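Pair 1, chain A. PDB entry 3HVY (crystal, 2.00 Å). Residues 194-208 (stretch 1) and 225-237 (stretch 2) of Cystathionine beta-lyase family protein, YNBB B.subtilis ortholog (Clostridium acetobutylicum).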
# COMPACT_ATOMS: atom_id res chain seq x y z
N LEU A 194 17.38 24.60 22.98
CA LEU A 194 17.24 24.42 24.43
C LEU A 194 17.41 22.99 24.85
O LEU A 194 16.66 22.11 24.43
CB LEU A 194 15.84 24.83 24.88
CG LEU A 194 15.48 26.21 25.34
CD1 LEU A 194 14.06 26.04 25.87
CD2 LEU A 194 16.46 26.74 26.43
N ARG A 195 18.37 22.74 25.72
CA ARG A 195 18.62 21.38 26.21
C ARG A 195 17.56 20.92 27.24
O ARG A 195 16.93 21.72 27.92
CB ARG A 195 19.99 21.36 26.87
CG ARG A 195 21.16 21.66 25.94
CD ARG A 195 21.77 20.37 25.53
NE ARG A 195 22.50 19.83 26.67
CZ ARG A 195 22.95 18.58 26.77
NH1 ARG A 195 22.75 17.70 25.80
NH2 ARG A 195 23.62 18.20 27.84
N ILE A 196 17.44 19.61 27.45
CA ILE A 196 16.45 19.14 28.35
C ILE A 196 16.64 19.69 29.76
O ILE A 196 15.66 20.02 30.43
CB ILE A 196 16.38 17.59 28.38
CG1 ILE A 196 15.89 17.03 27.05
CG2 ILE A 196 15.56 17.13 29.61
CD1 ILE A 196 14.46 17.38 26.67
N ALA A 197 17.89 19.82 30.20
CA ALA A 197 18.18 20.37 31.55
C ALA A 197 17.76 21.82 31.65
O ALA A 197 17.36 22.28 32.72
CB ALA A 197 19.68 20.19 31.97
N GLU A 198 17.84 22.55 30.54
CA GLU A 198 17.34 23.92 30.51
C GLU A 198 15.84 23.99 30.57
O GLU A 198 15.27 24.83 31.28
CB GLU A 198 17.83 24.65 29.29
CG GLU A 198 19.31 24.83 29.34
CD GLU A 198 19.95 25.33 28.07
OE1 GLU A 198 19.75 24.81 26.93
OE2 GLU A 198 20.75 26.25 28.23
N ILE A 199 15.18 23.11 29.83
CA ILE A 199 13.72 23.02 29.87
C ILE A 199 13.29 22.63 31.28
O ILE A 199 12.32 23.20 31.80
CB ILE A 199 13.17 22.03 28.81
CG1 ILE A 199 13.49 22.56 27.39
CG2 ILE A 199 11.68 21.81 29.03
CD1 ILE A 199 13.28 21.56 26.28
N ALA A 200 14.02 21.71 31.92
CA ALA A 200 13.70 21.32 33.28
C ALA A 200 13.66 22.48 34.25
O ALA A 200 12.74 22.59 35.08
CB ALA A 200 14.68 20.24 33.79
N GLU A 201 14.63 23.36 34.14
CA GLU A 201 14.71 24.52 35.03
C GLU A 201 13.65 25.58 34.73
O GLU A 201 13.14 26.21 35.65
CB GLU A 201 16.09 25.16 34.97
CG GLU A 201 17.13 24.26 35.56
CD GLU A 201 16.79 23.84 37.01
OE1 GLU A 201 16.52 24.76 37.83
OE2 GLU A 201 16.77 22.61 37.31
N ILE A 202 13.35 25.79 33.47
CA ILE A 202 12.28 26.68 33.08
C ILE A 202 10.97 26.20 33.70
O ILE A 202 10.20 26.99 34.29
CB ILE A 202 12.18 26.74 31.54
CG1 ILE A 202 13.38 27.54 30.98
CG2 ILE A 202 10.89 27.38 31.09
CD1 ILE A 202 13.70 27.29 29.49
N ILE A 203 10.74 24.90 33.62
CA ILE A 203 9.46 24.35 34.10
C ILE A 203 9.40 24.44 35.62
O ILE A 203 8.39 24.84 36.17
CB ILE A 203 9.20 22.92 33.59
CG1 ILE A 203 9.06 22.94 32.07
CG2 ILE A 203 7.94 22.35 34.24
CD1 ILE A 203 8.77 21.61 31.36
N LYS A 204 10.50 24.08 36.27
CA LYS A 204 10.63 24.17 37.73
C LYS A 204 10.35 25.59 38.18
O LYS A 204 9.68 25.80 39.18
CB LYS A 204 12.04 23.69 38.14
CG LYS A 204 12.22 23.35 39.56
CD LYS A 204 13.51 22.57 39.86
CE LYS A 204 13.73 22.58 41.42
NZ LYS A 204 14.85 21.69 41.93
N SER A 205 10.82 26.59 37.43
CA SER A 205 10.48 27.97 37.78
C SER A 205 9.02 28.28 37.59
O SER A 205 8.44 29.01 38.39
CB SER A 205 11.26 28.98 36.92
OG SER A 205 12.62 28.96 37.27
N ILE A 206 8.43 27.81 36.49
CA ILE A 206 7.01 28.01 36.27
C ILE A 206 6.23 27.40 37.44
O ILE A 206 5.32 28.02 37.97
CB ILE A 206 6.55 27.43 34.91
CG1 ILE A 206 7.09 28.30 33.76
CG2 ILE A 206 4.98 27.31 34.79
CD1 ILE A 206 7.10 27.56 32.43
N ARG A 207 6.62 26.19 37.86
CA ARG A 207 5.89 25.51 38.90
C ARG A 207 6.04 26.13 40.29
O ARG A 207 5.32 25.74 41.20
CB ARG A 207 6.23 24.03 38.92
CG ARG A 207 5.85 23.30 37.65
CD ARG A 207 4.44 23.62 37.18
NE ARG A 207 4.03 22.81 36.02
CZ ARG A 207 3.02 23.10 35.20
NH1 ARG A 207 2.30 24.20 35.34
NH2 ARG A 207 2.74 22.30 34.20
N GLU A 208 6.92 27.11 40.44
CA GLU A 208 7.02 27.86 41.69
C GLU A 208 5.81 28.79 41.86
O GLU A 208 5.49 29.20 42.97
CB GLU A 208 8.32 28.68 41.72
CG GLU A 208 9.57 27.82 41.91
CD GLU A 208 10.88 28.59 41.76
OE1 GLU A 208 10.89 29.73 41.23
OE2 GLU A 208 11.93 28.02 42.15
N VAL A 225 17.75 12.51 20.93
CA VAL A 225 19.03 13.15 20.93
C VAL A 225 19.66 13.14 22.35
O VAL A 225 20.88 13.09 22.51
CB VAL A 225 18.98 14.56 20.33
CG1 VAL A 225 20.40 15.24 20.47
CG2 VAL A 225 18.50 14.47 18.86
N GLU A 226 18.82 13.20 23.38
CA GLU A 226 19.26 13.05 24.75
C GLU A 226 18.60 11.80 25.31
O GLU A 226 17.72 11.19 24.68
CB GLU A 226 18.88 14.28 25.59
CG GLU A 226 19.53 15.60 25.13
CD GLU A 226 19.43 16.72 26.16
OE1 GLU A 226 19.71 16.46 27.32
OE2 GLU A 226 19.11 17.89 25.80
N GLU A 227 18.97 11.45 26.53
CA GLU A 227 18.41 10.26 27.19
C GLU A 227 17.03 10.52 27.78
O GLU A 227 16.33 9.59 28.17
CB GLU A 227 19.41 9.70 28.23
CG GLU A 227 19.63 10.46 29.49
CD GLU A 227 20.19 11.90 29.34
OE1 GLU A 227 20.82 12.32 28.29
OE2 GLU A 227 19.96 12.63 30.33
N LYS A 228 16.65 11.80 27.87
CA LYS A 228 15.34 12.22 28.35
C LYS A 228 14.67 13.05 27.30
O LYS A 228 15.31 13.59 26.41
CB LYS A 228 15.44 13.08 29.62
CG LYS A 228 15.94 12.37 30.85
CD LYS A 228 15.91 13.29 32.11
N GLU A 229 13.36 13.16 27.43
CA GLU A 229 12.51 13.99 26.60
C GLU A 229 11.85 15.03 27.53
O GLU A 229 11.96 14.95 28.74
CB GLU A 229 11.46 13.11 25.91
CG GLU A 229 12.05 12.08 24.94
CD GLU A 229 12.81 12.70 23.79
OE1 GLU A 229 12.43 13.82 23.41
OE2 GLU A 229 13.79 12.07 23.27
N PRO A 230 11.23 16.07 26.97
CA PRO A 230 10.65 17.15 27.80
C PRO A 230 9.57 16.66 28.77
O PRO A 230 9.39 17.23 29.83
CB PRO A 230 10.09 18.09 26.76
CG PRO A 230 10.90 17.80 25.52
CD PRO A 230 11.13 16.34 25.54
N THR A 231 8.89 15.57 28.41
CA THR A 231 7.86 14.97 29.23
C THR A 231 8.43 14.31 30.49
O THR A 231 7.71 14.01 31.43
CB THR A 231 7.05 13.98 28.41
OG1 THR A 231 7.92 13.10 27.70
CG2 THR A 231 6.18 14.72 27.42
N ASP A 232 9.73 14.09 30.50
CA ASP A 232 10.44 13.55 31.66
C ASP A 232 10.83 14.68 32.63
O ASP A 232 11.31 14.40 33.72
CB ASP A 232 11.73 12.86 31.22
CG ASP A 232 11.48 11.61 30.38
OD1 ASP A 232 10.75 10.76 30.86
OD2 ASP A 232 12.01 11.47 29.25
N VAL A 233 10.68 15.94 32.22
CA VAL A 233 11.04 17.05 33.12
C VAL A 233 9.90 18.06 33.30
O VAL A 233 10.13 19.25 33.46
CB VAL A 233 12.40 17.71 32.65
CG1 VAL A 233 13.55 16.67 32.77
CG2 VAL A 233 12.31 18.20 31.28
N GLY A 234 8.66 17.59 33.18
CA GLY A 234 7.47 18.39 33.50
C GLY A 234 6.60 18.90 32.38
O GLY A 234 5.66 19.63 32.64
N ALA A 235 6.92 18.58 31.14
CA ALA A 235 6.08 19.00 30.06
C ALA A 235 4.74 18.27 30.19
O ALA A 235 4.72 17.06 30.46
CB ALA A 235 6.75 18.68 28.66
N ASP A 236 3.64 18.99 29.99
CA ASP A 236 2.28 18.42 30.00
C ASP A 236 1.86 17.80 28.68
O ASP A 236 1.04 16.91 28.64
CB ASP A 236 1.27 19.49 30.36
CG ASP A 236 1.42 19.96 31.80
OD1 ASP A 236 1.49 19.11 32.69
OD2 ASP A 236 1.47 21.19 32.02
N ILE A 237 2.42 18.31 27.59
CA ILE A 237 2.09 17.87 26.29
C ILE A 237 3.20 18.28 25.34
O ILE A 237 3.81 19.36 25.46
CB ILE A 237 0.68 18.38 25.86
CG1 ILE A 237 0.28 17.82 24.50
CG2 ILE A 237 0.55 19.90 25.98
CD1 ILE A 237 -1.21 18.14 24.06
O HOH W 1 20.13 18.46 29.04
O HOH W 2 11.18 20.57 35.66
O HOH W 3 4.88 20.19 35.14

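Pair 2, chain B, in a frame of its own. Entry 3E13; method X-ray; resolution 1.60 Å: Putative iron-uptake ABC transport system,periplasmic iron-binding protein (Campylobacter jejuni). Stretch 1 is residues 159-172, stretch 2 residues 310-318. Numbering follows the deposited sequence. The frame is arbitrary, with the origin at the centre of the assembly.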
# COMPACT_ATOMS: atom_id res chain seq x y z
N GLU B 159 14.31 -17.50 -6.30
CA GLU B 159 14.05 -17.23 -4.89
C GLU B 159 12.59 -16.82 -4.69
O GLU B 159 11.98 -17.28 -3.78
CB GLU B 159 14.93 -16.08 -4.39
CG GLU B 159 14.60 -15.52 -3.01
CD GLU B 159 14.62 -16.54 -1.89
OE1 GLU B 159 13.83 -16.35 -0.92
OE2 GLU B 159 15.38 -17.53 -2.00
N ALA B 160 12.05 -16.00 -5.58
CA ALA B 160 10.62 -15.62 -5.49
C ALA B 160 9.68 -16.80 -5.47
O ALA B 160 8.76 -16.83 -4.65
CB ALA B 160 10.23 -14.65 -6.62
N LYS B 161 9.90 -17.79 -6.33
CA LYS B 161 8.99 -18.93 -6.40
C LYS B 161 9.16 -19.75 -5.15
O LYS B 161 8.19 -20.21 -4.58
CB LYS B 161 9.25 -19.77 -7.64
CG LYS B 161 8.26 -20.88 -7.80
CD LYS B 161 8.48 -21.62 -9.10
CE LYS B 161 7.61 -22.85 -9.15
NZ LYS B 161 7.87 -23.63 -10.41
N ALA B 162 10.40 -19.98 -4.72
CA ALA B 162 10.63 -20.74 -3.51
C ALA B 162 9.98 -20.06 -2.27
O ALA B 162 9.43 -20.74 -1.40
CB ALA B 162 12.07 -20.94 -3.31
N TRP B 163 10.08 -18.73 -2.23
CA TRP B 163 9.45 -17.95 -1.17
C TRP B 163 7.95 -18.10 -1.17
O TRP B 163 7.38 -18.40 -0.12
CB TRP B 163 9.82 -16.48 -1.31
CG TRP B 163 9.27 -15.64 -0.22
CD1 TRP B 163 9.81 -15.42 1.03
CD2 TRP B 163 8.11 -14.85 -0.29
NE1 TRP B 163 9.03 -14.56 1.74
CE2 TRP B 163 7.96 -14.18 0.96
CE3 TRP B 163 7.11 -14.65 -1.26
CZ2 TRP B 163 6.90 -13.31 1.23
CZ3 TRP B 163 6.06 -13.80 -0.98
CH2 TRP B 163 5.96 -13.16 0.24
N ALA B 164 7.34 -17.95 -2.32
CA ALA B 164 5.89 -18.05 -2.45
C ALA B 164 5.39 -19.44 -2.01
O ALA B 164 4.42 -19.54 -1.27
CB ALA B 164 5.45 -17.71 -3.86
N LYS B 165 6.10 -20.48 -2.44
CA LYS B 165 5.77 -21.84 -2.09
C LYS B 165 5.86 -22.10 -0.60
O LYS B 165 4.93 -22.69 -0.00
CB LYS B 165 6.64 -22.82 -2.91
CG LYS B 165 6.45 -24.30 -2.57
CD LYS B 165 7.30 -25.20 -3.49
CE LYS B 165 7.16 -26.70 -3.11
NZ LYS B 165 8.39 -27.49 -3.38
N GLY B 166 6.93 -21.59 0.03
CA GLY B 166 7.13 -21.79 1.43
C GLY B 166 6.12 -21.02 2.27
O GLY B 166 5.61 -21.52 3.27
N VAL B 167 5.87 -19.77 1.91
CA VAL B 167 4.84 -18.98 2.57
C VAL B 167 3.48 -19.69 2.51
O VAL B 167 2.81 -19.84 3.55
CB VAL B 167 4.76 -17.59 1.95
CG1 VAL B 167 3.50 -16.86 2.40
CG2 VAL B 167 6.02 -16.78 2.37
N LEU B 168 3.12 -20.20 1.35
CA LEU B 168 1.86 -20.92 1.19
C LEU B 168 1.83 -22.10 2.15
O LEU B 168 0.83 -22.32 2.85
CB LEU B 168 1.68 -21.44 -0.21
CG LEU B 168 0.35 -22.13 -0.51
CD1 LEU B 168 -0.82 -21.23 -0.17
CD2 LEU B 168 0.35 -22.53 -1.99
N GLU B 169 2.90 -22.87 2.18
CA GLU B 169 2.96 -24.06 3.01
C GLU B 169 2.86 -23.73 4.49
O GLU B 169 2.32 -24.50 5.27
CB GLU B 169 4.24 -24.86 2.73
CG GLU B 169 4.40 -26.02 3.71
CD GLU B 169 5.32 -27.13 3.25
OE1 GLU B 169 6.10 -26.94 2.28
OE2 GLU B 169 5.26 -28.21 3.91
N ASN B 170 3.41 -22.57 4.87
CA ASN B 170 3.49 -22.13 6.25
C ASN B 170 2.26 -21.46 6.81
O ASN B 170 2.21 -21.23 8.00
CB ASN B 170 4.66 -21.15 6.41
CG ASN B 170 6.03 -21.81 6.37
OD1 ASN B 170 7.07 -21.09 6.38
ND2 ASN B 170 6.07 -23.14 6.39
N LEU B 171 1.27 -21.10 6.00
CA LEU B 171 0.13 -20.37 6.50
C LEU B 171 -0.58 -21.12 7.60
O LEU B 171 -0.85 -22.31 7.48
CB LEU B 171 -0.83 -20.03 5.39
CG LEU B 171 -0.31 -19.17 4.24
CD1 LEU B 171 -1.39 -18.98 3.29
CD2 LEU B 171 0.19 -17.84 4.82
N ALA B 172 -0.87 -20.43 8.69
CA ALA B 172 -1.67 -21.02 9.76
C ALA B 172 -3.09 -21.34 9.29
O ALA B 172 -3.69 -22.29 9.78
CB ALA B 172 -1.73 -20.10 10.96
N LYS B 310 2.04 -14.67 -11.94
CA LYS B 310 2.24 -16.03 -12.46
C LYS B 310 2.86 -16.95 -11.42
O LYS B 310 2.48 -18.09 -11.29
CB LYS B 310 3.05 -15.99 -13.73
CG LYS B 310 2.22 -15.57 -14.92
CD LYS B 310 3.09 -15.20 -16.06
CE LYS B 310 2.26 -14.97 -17.32
NZ LYS B 310 3.07 -14.47 -18.45
N ILE B 311 3.82 -16.44 -10.66
CA ILE B 311 4.41 -17.24 -9.62
C ILE B 311 3.44 -17.60 -8.53
O ILE B 311 3.39 -18.78 -8.13
CB ILE B 311 5.65 -16.54 -9.05
CG1 ILE B 311 6.75 -16.53 -10.10
CG2 ILE B 311 6.15 -17.20 -7.72
CD1 ILE B 311 8.06 -15.81 -9.62
N TYR B 312 2.64 -16.66 -8.04
CA TYR B 312 1.70 -17.01 -7.02
C TYR B 312 0.71 -18.06 -7.58
O TYR B 312 0.34 -18.99 -6.85
CB TYR B 312 0.92 -15.78 -6.58
CG TYR B 312 1.54 -14.94 -5.49
CD1 TYR B 312 1.52 -13.54 -5.57
CD2 TYR B 312 2.03 -15.50 -4.33
CE1 TYR B 312 2.03 -12.74 -4.53
CE2 TYR B 312 2.56 -14.69 -3.29
CZ TYR B 312 2.54 -13.34 -3.40
OH TYR B 312 3.02 -12.57 -2.35
N ASP B 313 0.26 -17.88 -8.82
CA ASP B 313 -0.73 -18.78 -9.45
C ASP B 313 -0.10 -20.19 -9.54
O ASP B 313 -0.77 -21.18 -9.24
CB ASP B 313 -1.11 -18.30 -10.88
CG ASP B 313 -2.10 -17.12 -10.94
OD1 ASP B 313 -2.60 -16.59 -9.90
OD2 ASP B 313 -2.43 -16.61 -12.06
N GLU B 314 1.18 -20.26 -9.90
CA GLU B 314 1.92 -21.52 -10.13
C GLU B 314 2.10 -22.35 -8.89
O GLU B 314 1.99 -23.57 -8.97
CB GLU B 314 3.34 -21.26 -10.66
CG GLU B 314 3.45 -20.75 -12.07
CD GLU B 314 4.84 -20.24 -12.43
OE1 GLU B 314 5.86 -20.65 -11.80
OE2 GLU B 314 4.93 -19.38 -13.34
N VAL B 315 2.36 -21.70 -7.74
CA VAL B 315 2.59 -22.43 -6.50
C VAL B 315 1.29 -22.82 -5.76
O VAL B 315 1.36 -23.56 -4.79
CB VAL B 315 3.60 -21.68 -5.56
CG1 VAL B 315 4.86 -21.31 -6.33
CG2 VAL B 315 2.94 -20.48 -4.86
N GLY B 316 0.14 -22.34 -6.21
CA GLY B 316 -1.13 -22.78 -5.67
C GLY B 316 -1.90 -21.81 -4.81
O GLY B 316 -2.80 -22.22 -4.08
N PHE B 317 -1.56 -20.52 -4.83
CA PHE B 317 -2.49 -19.52 -4.25
C PHE B 317 -3.76 -19.31 -5.06
O PHE B 317 -3.90 -19.79 -6.21
CB PHE B 317 -1.80 -18.18 -4.15
CG PHE B 317 -0.85 -18.06 -2.99
CD1 PHE B 317 -1.28 -17.56 -1.76
CD2 PHE B 317 0.47 -18.41 -3.14
CE1 PHE B 317 -0.40 -17.43 -0.70
CE2 PHE B 317 1.39 -18.25 -2.05
CZ PHE B 317 0.97 -17.78 -0.87
N ARG B 318 -4.70 -18.61 -4.41
CA ARG B 318 -5.65 -17.65 -5.00
C ARG B 318 -7.10 -18.04 -4.80
O ARG B 318 -7.80 -17.21 -4.24
CB ARG B 318 -5.39 -17.25 -6.47
CG ARG B 318 -6.27 -18.01 -7.45
CD ARG B 318 -6.03 -17.67 -8.89
NE ARG B 318 -6.13 -16.24 -9.12
CZ ARG B 318 -7.26 -15.54 -9.12
NH1 ARG B 318 -8.41 -16.14 -8.84
NH2 ARG B 318 -7.24 -14.24 -9.39

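Superposing N, CA and C of 14 central residues brings pair 2 onto pair 1 with an RMSD of 0.7 Å. In each pair a helix packs against a second segment, followed by a glycine of phi 108°. That segment is a 3-10 segment at residues 230-232 in pair 1 and the last turns of a helix, residues 310-315, in pair 2, where the axes cross at -48° with a closest approach of 9.1 Å. In pair 2, G316(B) is the first residue to leave helical angles, in a Schellman motif. The buried areas are similar, 595 and 565 Å².

The best-conserved inward position is V233(A) = V315(B): CA atoms 0.3 Å apart, side-chain centres 0.9 Å, both chi1 m, both CA-to-CB bonds toward the helix. V233(A) CB lies 3.6 Å from A200(A) CB, and its CG1 3.8 Å from I196(A) CG2. V315(B) is a knob among K161(B), A164(B), K165(B) and L168(B); its CG2 is 3.9 Å from A164(B) CB and its CG1 3.7 Å from K161(B) CG. A200(A) = K165(B), CA atoms 0.5 Å apart, packs on the valine in both pairs: K165(B) CB is 4.1 Å from V315(B) CG1, while the end of the lysine leads away. I196(A) = K161(B) is a looser match, with CA atoms 1.7 Å and side-chain centres 4.5 Å apart; the CA-to-CB bond points toward the other stretch in I196(A) but sideways in K161(B), whose NZ continues to a long salt bridge with E314(B) OE1 at 3.9 Å.

At I199(A) = A164(B) size is inverted relative to contact. The isoleucine reaches the valine only loosely, I199(A) CG2 to V233(A) CG2 at 4.3 Å, with 26 Å² covered. The smaller alanine has 50 Å² covered, because larger side chains converge on it: its CB is 4.0 Å from I311(B) CG2 and 4.1 Å from Y312(B) CD2.

I203(A) = L168(B), CA atoms 0.3 Å apart, closes over the segment's exit. I203(A) CD1 approaches V233(A) O at 3.4 Å; L168(B) CD2 approaches V315(B) O at 3.1 Å. At G234(A) = G316(B), a CB would jam against the preceding carbonyl O. An ideal CB on G234(A) would also lie 2.7 Å from I203(A) CG2, a clash; on G316(B) it would be 3.5 Å from L168(B) CD2, merely tight.

Beyond the glycine the solutions diverge. A235(A) points its CB away, 4.5 Å from I203(A) CD1. F317(B) starts sideways, but its ring returns to the helix: L168(B) CD1 sits 3.9 Å from the F317(B) ring centroid, 10° off the normal, a CH-pi contact over one face. At P230(A) = Y312(B), the proline packs its CD 3.7 Å from I196(A) CD1, whereas the tyrosine, despite a CB pointing away, brings its OH within 3.6 Å of W163(B) CZ3.

Pair 1 also has polar bonds involving E226(A) and R207(A), which have no listed counterpart. I196(A) N donates to E226(A) OE2 (2.9 Å, 171°), while R207(A) NH2 forms a salt bridge with D236(A) OD2 at 2.8 Å, its hydrogen bond weak at 120°. Water 2 adds a bridge, donating to A200(A) O at 2.6 Å and V233(A) O at 2.8 Å.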